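Local coordinates for protein diol-dehydratase (Roseburia inulinivorans, PDB 5I2A) that catalyses the dehydration of 1,2-propanediol, probably as a glycyl-radical lyase that works without coenzyme B12, at residues V19-A24 with I68-L73; E230-E235 with E243-A248; F271-L276 with V321-L326; E314-I319 with I368-H373. One frame throughout, in Å; residues are numbered along the deposited sequence.

Interaction 1: V19-A24 with I68-L73; sequences VDHLYA and IRPEEL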
loop_
_atom_site.group_PDB
_atom_site.type_symbol
_atom_site.label_atom_id
_atom_site.label_comp_id
_atom_site.label_asym_id
_atom_site.label_seq_id
_atom_site.Cartn_x
_atom_site.Cartn_y
_atom_site.Cartn_z
ATOM N N VAL A 19 16.425 40.657 -12.884
ATOM C CA VAL A 19 14.996 40.793 -12.637
ATOM C C VAL A 19 14.194 41.035 -13.925
ATOM O O VAL A 19 13.209 40.336 -14.192
ATOM C CB VAL A 19 14.720 41.920 -11.632
ATOM C CG1 VAL A 19 13.257 42.290 -11.643
ATOM C CG2 VAL A 19 15.150 41.484 -10.233
ATOM N N ASP A 20 14.627 42.003 -14.728
ATOM C CA ASP A 20 13.927 42.327 -15.971
ATOM C C ASP A 20 13.862 41.121 -16.903
ATOM O O ASP A 20 12.878 40.925 -17.603
ATOM C CB ASP A 20 14.607 43.499 -16.690
ATOM C CG ASP A 20 14.454 44.813 -15.942
ATOM O OD1 ASP A 20 13.515 44.949 -15.131
ATOM O OD2 ASP A 20 15.277 45.710 -16.171
ATOM N N HIS A 21 14.918 40.322 -16.916
ATOM C CA HIS A 21 14.917 39.121 -17.738
ATOM C C HIS A 21 13.809 38.142 -17.304
ATOM O O HIS A 21 13.134 37.569 -18.154
ATOM C CB HIS A 21 16.277 38.435 -17.694
ATOM C CG HIS A 21 16.356 37.208 -18.547
ATOM N ND1 HIS A 21 16.274 37.251 -19.923
ATOM C CD2 HIS A 21 16.482 35.899 -18.217
ATOM C CE1 HIS A 21 16.368 36.023 -20.406
ATOM N NE2 HIS A 21 16.491 35.184 -19.392
ATOM N N LEU A 22 13.606 37.962 -16.000
ATOM C CA LEU A 22 12.532 37.067 -15.531
ATOM C C LEU A 22 11.201 37.464 -16.128
ATOM O O LEU A 22 10.397 36.616 -16.476
ATOM C CB LEU A 22 12.391 37.077 -13.997
ATOM C CG LEU A 22 13.515 36.469 -13.161
ATOM C CD1 LEU A 22 13.032 36.233 -11.719
ATOM C CD2 LEU A 22 14.040 35.174 -13.779
ATOM N N TYR A 23 10.974 38.764 -16.250
ATOM C CA TYR A 23 9.646 39.239 -16.596
ATOM C C TYR A 23 9.497 39.707 -18.053
ATOM O O TYR A 23 8.471 40.251 -18.410
ATOM C CB TYR A 23 9.247 40.367 -15.637
ATOM C CG TYR A 23 8.902 39.874 -14.237
ATOM C CD1 TYR A 23 9.893 39.672 -13.275
ATOM C CD2 TYR A 23 7.586 39.595 -13.886
ATOM C CE1 TYR A 23 9.568 39.205 -11.986
ATOM C CE2 TYR A 23 7.261 39.134 -12.615
ATOM C CZ TYR A 23 8.248 38.940 -11.672
ATOM O OH TYR A 23 7.900 38.480 -10.413
ATOM N N ALA A 24 10.500 39.456 -18.889
ATOM C CA ALA A 24 10.471 39.932 -20.274
ATOM C C ALA A 24 9.323 39.308 -21.060
ATOM O O ALA A 24 8.762 39.949 -21.944
ATOM C CB ALA A 24 11.802 39.656 -20.962
ATOM N N ILE A 68 21.585 28.247 -18.283
ATOM C CA ILE A 68 22.167 29.254 -17.408
ATOM C C ILE A 68 21.774 30.600 -17.974
ATOM O O ILE A 68 22.111 30.911 -19.114
ATOM C CB ILE A 68 23.697 29.116 -17.311
ATOM C CG1 ILE A 68 24.042 27.792 -16.633
ATOM C CG2 ILE A 68 24.322 30.317 -16.569
ATOM C CD1 ILE A 68 25.533 27.595 -16.348
ATOM N N ARG A 69 21.022 31.378 -17.202
ATOM C CA ARG A 69 20.463 32.620 -17.712
ATOM C C ARG A 69 21.552 33.701 -17.695
ATOM O O ARG A 69 22.522 33.579 -16.949
ATOM C CB ARG A 69 19.230 33.041 -16.893
ATOM C CG ARG A 69 18.199 31.917 -16.654
ATOM C CD ARG A 69 16.829 32.513 -16.347
ATOM N NE ARG A 69 15.820 31.518 -15.981
ATOM C CZ ARG A 69 15.216 30.708 -16.846
ATOM N NH1 ARG A 69 15.528 30.740 -18.145
ATOM N NH2 ARG A 69 14.309 29.850 -16.412
ATOM N N PRO A 70 21.406 34.744 -18.533
ATOM C CA PRO A 70 22.448 35.776 -18.622
ATOM C C PRO A 70 22.817 36.347 -17.255
ATOM O O PRO A 70 21.930 36.729 -16.490
ATOM C CB PRO A 70 21.807 36.845 -19.519
ATOM C CG PRO A 70 20.848 36.069 -20.382
ATOM C CD PRO A 70 20.292 34.999 -19.467
ATOM N N GLU A 71 24.112 36.311 -16.944
ATOM C CA GLU A 71 24.688 36.934 -15.751
ATOM C C GLU A 71 24.395 36.215 -14.432
ATOM O O GLU A 71 24.802 36.690 -13.375
ATOM C CB GLU A 71 24.227 38.395 -15.632
ATOM C CG GLU A 71 24.667 39.282 -16.801
ATOM C CD GLU A 71 24.504 40.761 -16.503
ATOM O OE1 GLU A 71 25.362 41.322 -15.802
ATOM O OE2 GLU A 71 23.514 41.356 -16.960
ATOM N N GLU A 72 23.699 35.081 -14.482
ATOM C CA GLU A 72 23.437 34.333 -13.253
ATOM C C GLU A 72 24.740 33.965 -12.556
ATOM O O GLU A 72 25.697 33.557 -13.203
ATOM C CB GLU A 72 22.617 33.067 -13.546
ATOM C CG GLU A 72 21.127 33.315 -13.657
ATOM C CD GLU A 72 20.318 32.028 -13.752
ATOM O OE1 GLU A 72 20.864 31.018 -14.250
ATOM O OE2 GLU A 72 19.134 32.041 -13.349
ATOM N N LEU A 73 24.789 34.152 -11.242
ATOM C CA LEU A 73 25.889 33.612 -10.449
ATOM C C LEU A 73 25.469 32.273 -9.828
ATOM O O LEU A 73 26.241 31.315 -9.810
ATOM C CB LEU A 73 26.315 34.591 -9.360
ATOM C CG LEU A 73 26.931 35.925 -9.829
ATOM C CD1 LEU A 73 27.191 36.835 -8.642
ATOM C CD2 LEU A 73 28.224 35.688 -10.611
HETATM O O HOH W 1 17.089 32.407 -20.000
#
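A type II beta turn, Arg69 to Glu72, is docked against the C-terminal end of helix 14-22 through the ring of His21, which meets the first two turn residues, Arg69 and Pro70. The contact illustrates how one aromatic ring can serve a loop with its face and its edge at once. His21 carries CG trans to its own N (chi1 -179°), which extends the imidazole from the helix toward the turn. Pro70 CD lies over one ring face, 4.1 Å from the centroid of the His21 ring and shifted toward the rim, a CH-pi contact; the nearest single atom to Pro70 CD is His21 NE2 at 3.8 Å. At the ring edge, in its plane, Arg69 CD approaches His21 CD2 to 3.9 Å. A water also sits in that plane, 2.9 Å from His21 NE2, and it accepts a hydrogen bond from Arg69 NH1, also 2.9 Å away. The turn is tied internally by Arg69 N, which donates to Glu72 OE1 at 3.0 Å from well above the carboxylate plane. Elsewhere the guanidinium is anchored by the carbonyls of Thr79 and Ile80 and by a salt bridge to Asp325. With an alanine here in place of His21, Pro70 CD would lose the ring beneath it and the water is likely to be held less firmly, left to Arg69 without its imidazole partner. Contact between the segments is thus apolar carbon against ring, the polar link runs through water, and the nearby guanidinium may slightly disfavour a protonated His21, though Asp325 probably offsets part of its charge.

Interaction 2: E230-E235 with E243-A248; sequences EMAEKE and ELLTIA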
loop_
_atom_site.group_PDB
_atom_site.type_symbol
_atom_site.label_atom_id
_atom_site.label_comp_id
_atom_site.label_asym_id
_atom_site.label_seq_id
_atom_site.Cartn_x
_atom_site.Cartn_y
_atom_site.Cartn_z
ATOM N N GLU A 230 31.366 24.678 -20.951
ATOM C CA GLU A 230 31.163 24.875 -22.376
ATOM C C GLU A 230 30.851 26.340 -22.697
ATOM O O GLU A 230 31.292 26.868 -23.723
ATOM C CB GLU A 230 30.050 23.963 -22.887
ATOM C CG GLU A 230 30.363 22.479 -22.689
ATOM C CD GLU A 230 29.215 21.557 -23.074
ATOM O OE1 GLU A 230 28.098 22.048 -23.336
ATOM O OE2 GLU A 230 29.436 20.331 -23.123
ATOM N N MET A 231 30.104 27.006 -21.816
ATOM C CA MET A 231 29.765 28.404 -22.051
ATOM C C MET A 231 30.997 29.280 -21.854
ATOM O O MET A 231 31.203 30.244 -22.587
ATOM C CB MET A 231 28.630 28.859 -21.134
ATOM C CG MET A 231 27.267 28.281 -21.514
ATOM S SD MET A 231 25.972 28.648 -20.317
ATOM C CE MET A 231 25.822 30.426 -20.476
ATOM N N ALA A 232 31.810 28.936 -20.860
ATOM C CA ALA A 232 33.025 29.679 -20.587
ATOM C C ALA A 232 33.933 29.658 -21.813
ATOM O O ALA A 232 34.552 30.660 -22.144
ATOM C CB ALA A 232 33.746 29.117 -19.392
ATOM N N GLU A 233 33.985 28.520 -22.495
ATOM C CA GLU A 233 34.878 28.377 -23.634
ATOM C C GLU A 233 34.491 29.312 -24.784
ATOM O O GLU A 233 35.348 29.739 -25.543
ATOM C CB GLU A 233 34.912 26.916 -24.107
ATOM C CG GLU A 233 35.977 26.604 -25.155
ATOM C CD GLU A 233 37.398 26.941 -24.702
ATOM O OE1 GLU A 233 38.235 27.271 -25.574
ATOM O OE2 GLU A 233 37.684 26.875 -23.486
ATOM N N LYS A 234 33.218 29.661 -24.904
ATOM C CA LYS A 234 32.808 30.538 -25.997
ATOM C C LYS A 234 32.441 31.949 -25.521
ATOM O O LYS A 234 31.872 32.731 -26.271
ATOM C CB LYS A 234 31.637 29.922 -26.768
ATOM C CG LYS A 234 30.393 29.717 -25.947
ATOM C CD LYS A 234 29.255 29.095 -26.757
ATOM C CE LYS A 234 29.549 27.658 -27.156
ATOM N NZ LYS A 234 28.419 27.047 -27.920
ATOM N N GLU A 235 32.780 32.271 -24.279
ATOM C CA GLU A 235 32.478 33.585 -23.723
ATOM C C GLU A 235 33.624 34.564 -24.012
ATOM O O GLU A 235 34.764 34.332 -23.607
ATOM C CB GLU A 235 32.223 33.479 -22.213
ATOM C CG GLU A 235 31.957 34.804 -21.501
ATOM C CD GLU A 235 30.809 35.583 -22.121
ATOM O OE1 GLU A 235 29.713 35.022 -22.296
ATOM O OE2 GLU A 235 31.012 36.759 -22.461
ATOM N N GLU A 243 33.403 34.074 -14.244
ATOM C CA GLU A 243 32.228 33.781 -13.430
ATOM C C GLU A 243 31.729 32.385 -13.772
ATOM O O GLU A 243 31.421 31.599 -12.883
ATOM C CB GLU A 243 31.126 34.832 -13.630
ATOM C CG GLU A 243 31.449 36.165 -12.952
ATOM C CD GLU A 243 30.422 37.238 -13.233
ATOM O OE1 GLU A 243 29.512 36.993 -14.040
ATOM O OE2 GLU A 243 30.518 38.332 -12.636
ATOM N N LEU A 244 31.694 32.078 -15.066
ATOM C CA LEU A 244 31.275 30.769 -15.538
ATOM C C LEU A 244 32.211 29.676 -15.050
ATOM O O LEU A 244 31.757 28.583 -14.687
ATOM C CB LEU A 244 31.186 30.754 -17.062
ATOM C CG LEU A 244 29.987 31.525 -17.614
ATOM C CD1 LEU A 244 30.168 31.873 -19.083
ATOM C CD2 LEU A 244 28.694 30.735 -17.409
ATOM N N LEU A 245 33.512 29.960 -15.030
ATOM C CA LEU A 245 34.474 28.965 -14.562
ATOM C C LEU A 245 34.313 28.711 -13.068
ATOM O O LEU A 245 34.509 27.590 -12.607
ATOM C CB LEU A 245 35.914 29.385 -14.874
ATOM C CG LEU A 245 36.363 29.271 -16.335
ATOM C CD1 LEU A 245 37.729 29.914 -16.499
ATOM C CD2 LEU A 245 36.393 27.807 -16.788
ATOM N N THR A 246 33.957 29.746 -12.314
ATOM C CA THR A 246 33.694 29.567 -10.889
ATOM C C THR A 246 32.437 28.702 -10.694
ATOM O O THR A 246 32.428 27.792 -9.871
ATOM C CB THR A 246 33.522 30.910 -10.156
ATOM O OG1 THR A 246 34.759 31.632 -10.179
ATOM C CG2 THR A 246 33.118 30.673 -8.697
ATOM N N ILE A 247 31.400 28.977 -11.483
ATOM C CA ILE A 247 30.165 28.198 -11.441
ATOM C C ILE A 247 30.471 26.710 -11.659
ATOM O O ILE A 247 29.976 25.851 -10.925
ATOM C CB ILE A 247 29.133 28.704 -12.492
ATOM C CG1 ILE A 247 28.558 30.050 -12.064
ATOM C CG2 ILE A 247 27.992 27.731 -12.652
ATOM C CD1 ILE A 247 27.742 30.728 -13.147
ATOM N N ALA A 248 31.318 26.413 -12.638
ATOM C CA ALA A 248 31.690 25.029 -12.925
ATOM C C ALA A 248 32.384 24.376 -11.741
ATOM O O ALA A 248 32.089 23.231 -11.413
ATOM C CB ALA A 248 32.576 24.950 -14.162
#
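Ala232, in the last turn of helix 200-233, and Leu244, on helix 238-253, bring their CA atoms to 5.5 Å as the two segments run in roughly opposite directions. So close an approach depends on a small residue: the methyl of Ala232 rests in the notch formed by Leu244 and Leu245, with Ala232 CB 3.8 Å from Leu244 CB and 3.9 Å from Leu245 CD2. Leu244 carries most of the contact. Its CG lies trans to the carbonyl carbon (chi1 -73°), which directs the CD1 methyl over the backbone of the opposing helix, 3.8 Å from Ala232 N. The same Leu244 CD1 touches Met231 CB at 4.0 Å and Glu235 CB at 4.1 Å, bridging the last helical turn and the residue beyond the helix end. There the Glu235 side chain runs across that of Leu244 at about a right angle, contributing its aliphatic part, while its carboxylate goes elsewhere: OE2 accepts from the backbone N of Asp237 in the connection. Met231 reaches past Leu244 with its thioether and packs on Ile68. The side chains thus meet through carbon alone, and the polar work is done by local bonds, among them Glu235 N to Ala232 O at 3.2 Å, which closes the chain as it leaves the helix. Two nearly antiparallel helices joined by a short connection and packed through Ala232 and Leu244 form an alpha-alpha hairpin, here near the periphery of the PFL-like part of the chain.

Interaction 3: F271-L276 with V321-L326; sequences FIQQVL and VKLNDL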
loop_
_atom_site.group_PDB
_atom_site.type_symbol
_atom_site.label_atom_id
_atom_site.label_comp_id
_atom_site.label_asym_id
_atom_site.label_seq_id
_atom_site.Cartn_x
_atom_site.Cartn_y
_atom_site.Cartn_z
ATOM N N PHE A 271 20.131 24.456 -5.233
ATOM C CA PHE A 271 19.846 23.167 -5.876
ATOM C C PHE A 271 18.810 22.364 -5.068
ATOM O O PHE A 271 17.909 21.768 -5.637
ATOM C CB PHE A 271 21.139 22.359 -6.063
ATOM C CG PHE A 271 21.890 22.690 -7.343
ATOM C CD1 PHE A 271 21.208 22.925 -8.528
ATOM C CD2 PHE A 271 23.274 22.773 -7.350
ATOM C CE1 PHE A 271 21.894 23.224 -9.703
ATOM C CE2 PHE A 271 23.970 23.071 -8.521
ATOM C CZ PHE A 271 23.289 23.298 -9.693
ATOM N N ILE A 272 18.922 22.380 -3.747
ATOM C CA ILE A 272 17.961 21.663 -2.923
ATOM C C ILE A 272 16.579 22.317 -3.049
ATOM O O ILE A 272 15.591 21.626 -3.292
ATOM C CB ILE A 272 18.389 21.604 -1.446
ATOM C CG1 ILE A 272 19.714 20.849 -1.309
ATOM C CG2 ILE A 272 17.316 20.930 -0.622
ATOM C CD1 ILE A 272 19.698 19.430 -1.940
ATOM N N GLN A 273 16.530 23.644 -2.923
ATOM C CA GLN A 273 15.283 24.401 -3.079
ATOM C C GLN A 273 14.608 24.097 -4.410
ATOM O O GLN A 273 13.389 23.956 -4.481
ATOM C CB GLN A 273 15.538 25.908 -2.982
ATOM C CG GLN A 273 14.271 26.765 -2.996
ATOM C CD GLN A 273 13.453 26.644 -1.705
ATOM O OE1 GLN A 273 13.931 26.118 -0.696
ATOM N NE2 GLN A 273 12.216 27.139 -1.739
ATOM N N GLN A 274 15.410 24.016 -5.462
ATOM C CA GLN A 274 14.892 23.788 -6.795
ATOM C C GLN A 274 14.412 22.348 -7.015
ATOM O O GLN A 274 13.279 22.136 -7.445
ATOM C CB GLN A 274 15.947 24.139 -7.851
ATOM C CG GLN A 274 15.411 24.029 -9.276
ATOM C CD GLN A 274 16.519 23.913 -10.324
ATOM O OE1 GLN A 274 17.702 23.879 -9.992
ATOM N NE2 GLN A 274 16.131 23.854 -11.588
ATOM N N VAL A 275 15.257 21.361 -6.720
ATOM C CA VAL A 275 14.913 19.997 -7.126
ATOM C C VAL A 275 13.756 19.425 -6.301
ATOM O O VAL A 275 13.024 18.579 -6.795
ATOM C CB VAL A 275 16.115 19.022 -7.048
ATOM C CG1 VAL A 275 17.223 19.467 -8.000
ATOM C CG2 VAL A 275 16.613 18.854 -5.603
ATOM N N LEU A 276 13.583 19.898 -5.066
ATOM C CA LEU A 276 12.426 19.513 -4.265
ATOM C C LEU A 276 11.146 19.806 -5.041
ATOM O O LEU A 276 10.182 19.060 -4.948
ATOM C CB LEU A 276 12.411 20.238 -2.915
ATOM C CG LEU A 276 13.399 19.719 -1.864
ATOM C CD1 LEU A 276 13.443 20.666 -0.686
ATOM C CD2 LEU A 276 13.035 18.297 -1.401
ATOM N N VAL A 321 16.403 36.529 -6.538
ATOM C CA VAL A 321 15.890 36.535 -7.910
ATOM C C VAL A 321 15.474 35.123 -8.342
ATOM O O VAL A 321 14.380 34.924 -8.868
ATOM C CB VAL A 321 16.918 37.107 -8.917
ATOM C CG1 VAL A 321 16.426 36.927 -10.343
ATOM C CG2 VAL A 321 17.164 38.588 -8.627
ATOM N N LYS A 322 16.340 34.153 -8.090
ATOM C CA LYS A 322 16.055 32.775 -8.451
ATOM C C LYS A 322 14.756 32.260 -7.822
ATOM O O LYS A 322 13.991 31.569 -8.474
ATOM C CB LYS A 322 17.234 31.872 -8.070
ATOM C CG LYS A 322 18.434 31.985 -9.025
ATOM C CD LYS A 322 18.422 30.899 -10.122
ATOM C CE LYS A 322 17.260 31.061 -11.092
ATOM N NZ LYS A 322 17.351 30.204 -12.303
ATOM N N LEU A 323 14.503 32.622 -6.567
ATOM C CA LEU A 323 13.276 32.216 -5.890
ATOM C C LEU A 323 12.021 32.675 -6.641
ATOM O O LEU A 323 10.974 32.060 -6.503
ATOM C CB LEU A 323 13.256 32.743 -4.454
ATOM C CG LEU A 323 14.152 31.963 -3.478
ATOM C CD1 LEU A 323 14.487 32.796 -2.234
ATOM C CD2 LEU A 323 13.473 30.653 -3.061
ATOM N N ASN A 324 12.127 33.744 -7.432
ATOM C CA ASN A 324 11.021 34.182 -8.281
ATOM C C ASN A 324 11.010 33.552 -9.670
ATOM O O ASN A 324 10.059 33.737 -10.429
ATOM C CB ASN A 324 11.030 35.707 -8.421
ATOM C CG ASN A 324 10.740 36.394 -7.121
ATOM O OD1 ASN A 324 9.588 36.676 -6.803
ATOM N ND2 ASN A 324 11.785 36.645 -6.341
ATOM N N ASP A 325 12.052 32.801 -10.003
ATOM C CA ASP A 325 12.098 32.133 -11.311
ATOM C C ASP A 325 11.189 30.894 -11.343
ATOM O O ASP A 325 10.671 30.514 -12.391
ATOM C CB ASP A 325 13.535 31.735 -11.657
ATOM C CG ASP A 325 13.716 31.373 -13.130
ATOM O OD1 ASP A 325 12.883 31.766 -13.971
ATOM O OD2 ASP A 325 14.710 30.696 -13.437
ATOM N N LEU A 326 11.002 30.262 -10.190
ATOM C CA LEU A 326 10.155 29.069 -10.108
ATOM C C LEU A 326 8.678 29.472 -10.108
ATOM O O LEU A 326 8.323 30.560 -9.643
ATOM C CB LEU A 326 10.512 28.250 -8.859
ATOM C CG LEU A 326 11.968 27.774 -8.770
ATOM C CD1 LEU A 326 12.197 26.967 -7.505
ATOM C CD2 LEU A 326 12.351 26.967 -10.009
#
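Gln273 on helix 262-279 meets Leu323 near the C-terminal end of helix 309-323, a helix-helix packing contact within the PFL-like fold that is buried throughout, so its looser side faces protein and not solvent. The closer side is that of Leu323, whose CD2 sits 4.0 Å from both Gln273 CG and Gln273 NE2, the two side chains crossing at about a right angle. Bending at chi2 (71°) folds the Gln273 chain so that this methyl can touch CG and the amide together. The amide itself is fixed by outside partners: OE1 pairs with Tyr171, and NE2 with Gln345 OE1 and the carbonyl of Ile285, an arrangement that defines which end is nitrogen. The Leu326 side is broader but more loosely spaced. There Leu326, past the helix, brings CD1 to 4.2 Å from Gln274 CA, and Leu326 CD2 stays 4.3 Å from Gln274 CG. Trp270 and Leu343 also pack on Leu326, and the Gln274 amide finds its polar partner in Thr78, outside both segments. Within segment 321-326 a salt bridge braces the chain turn. Lys322 NZ also pairs with Glu72, and Asp325 OD2 with Arg69; between themselves, Lys322 NZ approaches Asp325 OD2 to 2.9 Å on the anti side of the carboxylate.

Interaction 4: E314-I319 with I368-H373; sequences ELIDCI and ITASEH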
loop_
_atom_site.group_PDB
_atom_site.type_symbol
_atom_site.label_atom_id
_atom_site.label_comp_id
_atom_site.label_asym_id
_atom_site.label_seq_id
_atom_site.Cartn_x
_atom_site.Cartn_y
_atom_site.Cartn_z
ATOM N N GLU A 314 25.540 40.285 -3.065
ATOM C CA GLU A 314 25.206 40.035 -4.455
ATOM C C GLU A 314 24.712 38.595 -4.641
ATOM O O GLU A 314 23.751 38.349 -5.373
ATOM C CB GLU A 314 26.408 40.297 -5.367
ATOM C CG GLU A 314 26.036 40.275 -6.850
ATOM C CD GLU A 314 27.214 40.609 -7.764
ATOM O OE1 GLU A 314 28.365 40.459 -7.325
ATOM O OE2 GLU A 314 26.980 41.004 -8.919
ATOM N N LEU A 315 25.371 37.653 -3.972
ATOM C CA LEU A 315 24.970 36.247 -4.041
ATOM C C LEU A 315 23.561 36.047 -3.470
ATOM O O LEU A 315 22.733 35.366 -4.063
ATOM C CB LEU A 315 25.970 35.363 -3.301
ATOM C CG LEU A 315 27.336 35.146 -3.962
ATOM C CD1 LEU A 315 28.308 34.498 -2.984
ATOM C CD2 LEU A 315 27.230 34.318 -5.238
ATOM N N ILE A 316 23.297 36.651 -2.318
ATOM C CA ILE A 316 21.993 36.542 -1.690
ATOM C C ILE A 316 20.920 37.175 -2.584
ATOM O O ILE A 316 19.842 36.600 -2.782
ATOM C CB ILE A 316 21.995 37.193 -0.300
ATOM C CG1 ILE A 316 22.931 36.416 0.633
ATOM C CG2 ILE A 316 20.593 37.232 0.268
ATOM C CD1 ILE A 316 23.137 37.075 2.003
ATOM N N ASP A 317 21.228 38.345 -3.146
ATOM C CA ASP A 317 20.327 38.989 -4.090
ATOM C C ASP A 317 20.019 38.056 -5.268
ATOM O O ASP A 317 18.882 37.979 -5.740
ATOM C CB ASP A 317 20.914 40.307 -4.612
ATOM C CG ASP A 317 20.953 41.405 -3.553
ATOM O OD1 ASP A 317 20.434 41.203 -2.433
ATOM O OD2 ASP A 317 21.508 42.482 -3.846
ATOM N N CYS A 318 21.043 37.355 -5.743
ATOM C CA CYS A 318 20.860 36.411 -6.841
ATOM C C CYS A 318 19.893 35.275 -6.447
ATOM O O CYS A 318 19.061 34.860 -7.250
ATOM C CB CYS A 318 22.209 35.845 -7.292
ATOM S SG CYS A 318 23.185 36.978 -8.368
ATOM N N ILE A 319 20.001 34.791 -5.212
ATOM C CA ILE A 319 19.091 33.755 -4.723
ATOM C C ILE A 319 17.656 34.284 -4.644
ATOM O O ILE A 319 16.726 33.590 -5.032
ATOM C CB ILE A 319 19.535 33.215 -3.357
ATOM C CG1 ILE A 319 20.820 32.410 -3.522
ATOM C CG2 ILE A 319 18.433 32.345 -2.702
ATOM C CD1 ILE A 319 21.434 32.005 -2.223
ATOM N N ILE A 368 17.047 41.053 4.732
ATOM C CA ILE A 368 16.139 42.181 4.608
ATOM C C ILE A 368 16.567 43.103 3.442
ATOM O O ILE A 368 15.744 43.564 2.656
ATOM C CB ILE A 368 16.073 42.979 5.918
ATOM C CG1 ILE A 368 15.475 42.118 7.030
ATOM C CG2 ILE A 368 15.253 44.237 5.736
ATOM C CD1 ILE A 368 15.468 42.780 8.392
ATOM N N THR A 369 17.866 43.333 3.323
ATOM C CA THR A 369 18.398 44.176 2.256
ATOM C C THR A 369 18.108 43.543 0.899
ATOM O O THR A 369 17.759 44.235 -0.063
ATOM C CB THR A 369 19.919 44.409 2.423
ATOM O OG1 THR A 369 20.165 45.186 3.603
ATOM C CG2 THR A 369 20.494 45.153 1.220
ATOM N N ALA A 370 18.245 42.226 0.822
ATOM C CA ALA A 370 18.031 41.544 -0.444
ATOM C C ALA A 370 16.583 41.714 -0.919
ATOM O O ALA A 370 16.337 41.904 -2.104
ATOM C CB ALA A 370 18.401 40.065 -0.336
ATOM N N SER A 371 15.636 41.683 0.007
ATOM C CA SER A 371 14.241 41.963 -0.341
ATOM C C SER A 371 14.064 43.390 -0.887
ATOM O O SER A 371 13.258 43.630 -1.777
ATOM C CB SER A 371 13.346 41.752 0.881
ATOM O OG SER A 371 13.262 40.381 1.220
ATOM N N GLU A 372 14.821 44.337 -0.340
ATOM C CA GLU A 372 14.759 45.716 -0.816
ATOM C C GLU A 372 15.434 45.832 -2.186
ATOM O O GLU A 372 14.914 46.477 -3.083
ATOM C CB GLU A 372 15.414 46.660 0.200
ATOM C CG GLU A 372 15.217 48.121 -0.070
ATOM C CD GLU A 372 15.545 48.975 1.152
ATOM O OE1 GLU A 372 16.320 48.515 2.026
ATOM O OE2 GLU A 372 15.013 50.103 1.246
ATOM N N HIS A 373 16.583 45.182 -2.340
ATOM C CA HIS A 373 17.321 45.192 -3.599
ATOM C C HIS A 373 16.517 44.598 -4.758
ATOM O O HIS A 373 16.359 45.219 -5.807
ATOM C CB HIS A 373 18.632 44.411 -3.463
ATOM C CG HIS A 373 19.727 45.161 -2.768
ATOM N ND1 HIS A 373 20.991 44.631 -2.592
ATOM C CD2 HIS A 373 19.748 46.381 -2.184
ATOM C CE1 HIS A 373 21.745 45.504 -1.954
ATOM N NE2 HIS A 373 21.015 46.574 -1.692
#
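The imidazole of His373 receives Asp317 OD2 at its edge, close to the ring plane, while Thr369 CG2 covers one face, displaced toward the rim. This His-carboxylate hydrogen bond pins a helix-helix crossing, in which helices 309-323 and 362-374 pass at -62° with their local axes 9.0 Å apart. His373 ND1 donates to Asp317 OD2 at 2.5 Å, a very short bond with an N-H...O angle of 160°. His373 ND1 meets OD2 on the syn side of the carboxylate, whose plane stands nearly perpendicular to the ring. Chi1 of -78° swings the His373 ring toward the other helix, and its rotation about CB-CG turns ND1 to the carboxylate. The other oxygen, Asp317 OD1, is gripped by Gln313 NE2 one turn earlier and packs tightly on Ala370, 3.1 Å from Ala370 CB. Both carboxylate oxygens are thus used, and the acid's orientation is fixed from two directions. An alanine in place of Asp317 would probably leave His373 ND1 and Gln313 NE2 without their acceptors and set the imidazole free to turn. Small size at Ala370 permits the close approach, its CA lying 5.0 Å from Asp317 CA. Trp320 also packs on this alanine, and the crossing is completed where Ala370 CB meets Ile316 CG2 at 3.6 Å.

All four contacts fall within the PFL-like part of the protein, on one side of the chain's centre. Interactions 1 and 2 come first and in series, while interactions 3 and 4 alternate their segments and share helix 309-323, with centres about 14 Å apart. Interaction 1 is the hub: its centre lies about 14 Å from those of interactions 3 and 4 and about 16 Å from that of interaction 2, and it touches all three. Glu72 reaches Lys322 through a salt bridge, and Leu73 packs on Glu243 and Glu314. Interaction 2, the outermost, does not touch 3 or 4. An irregular loop thereby ties an outer hairpin to the more central helices.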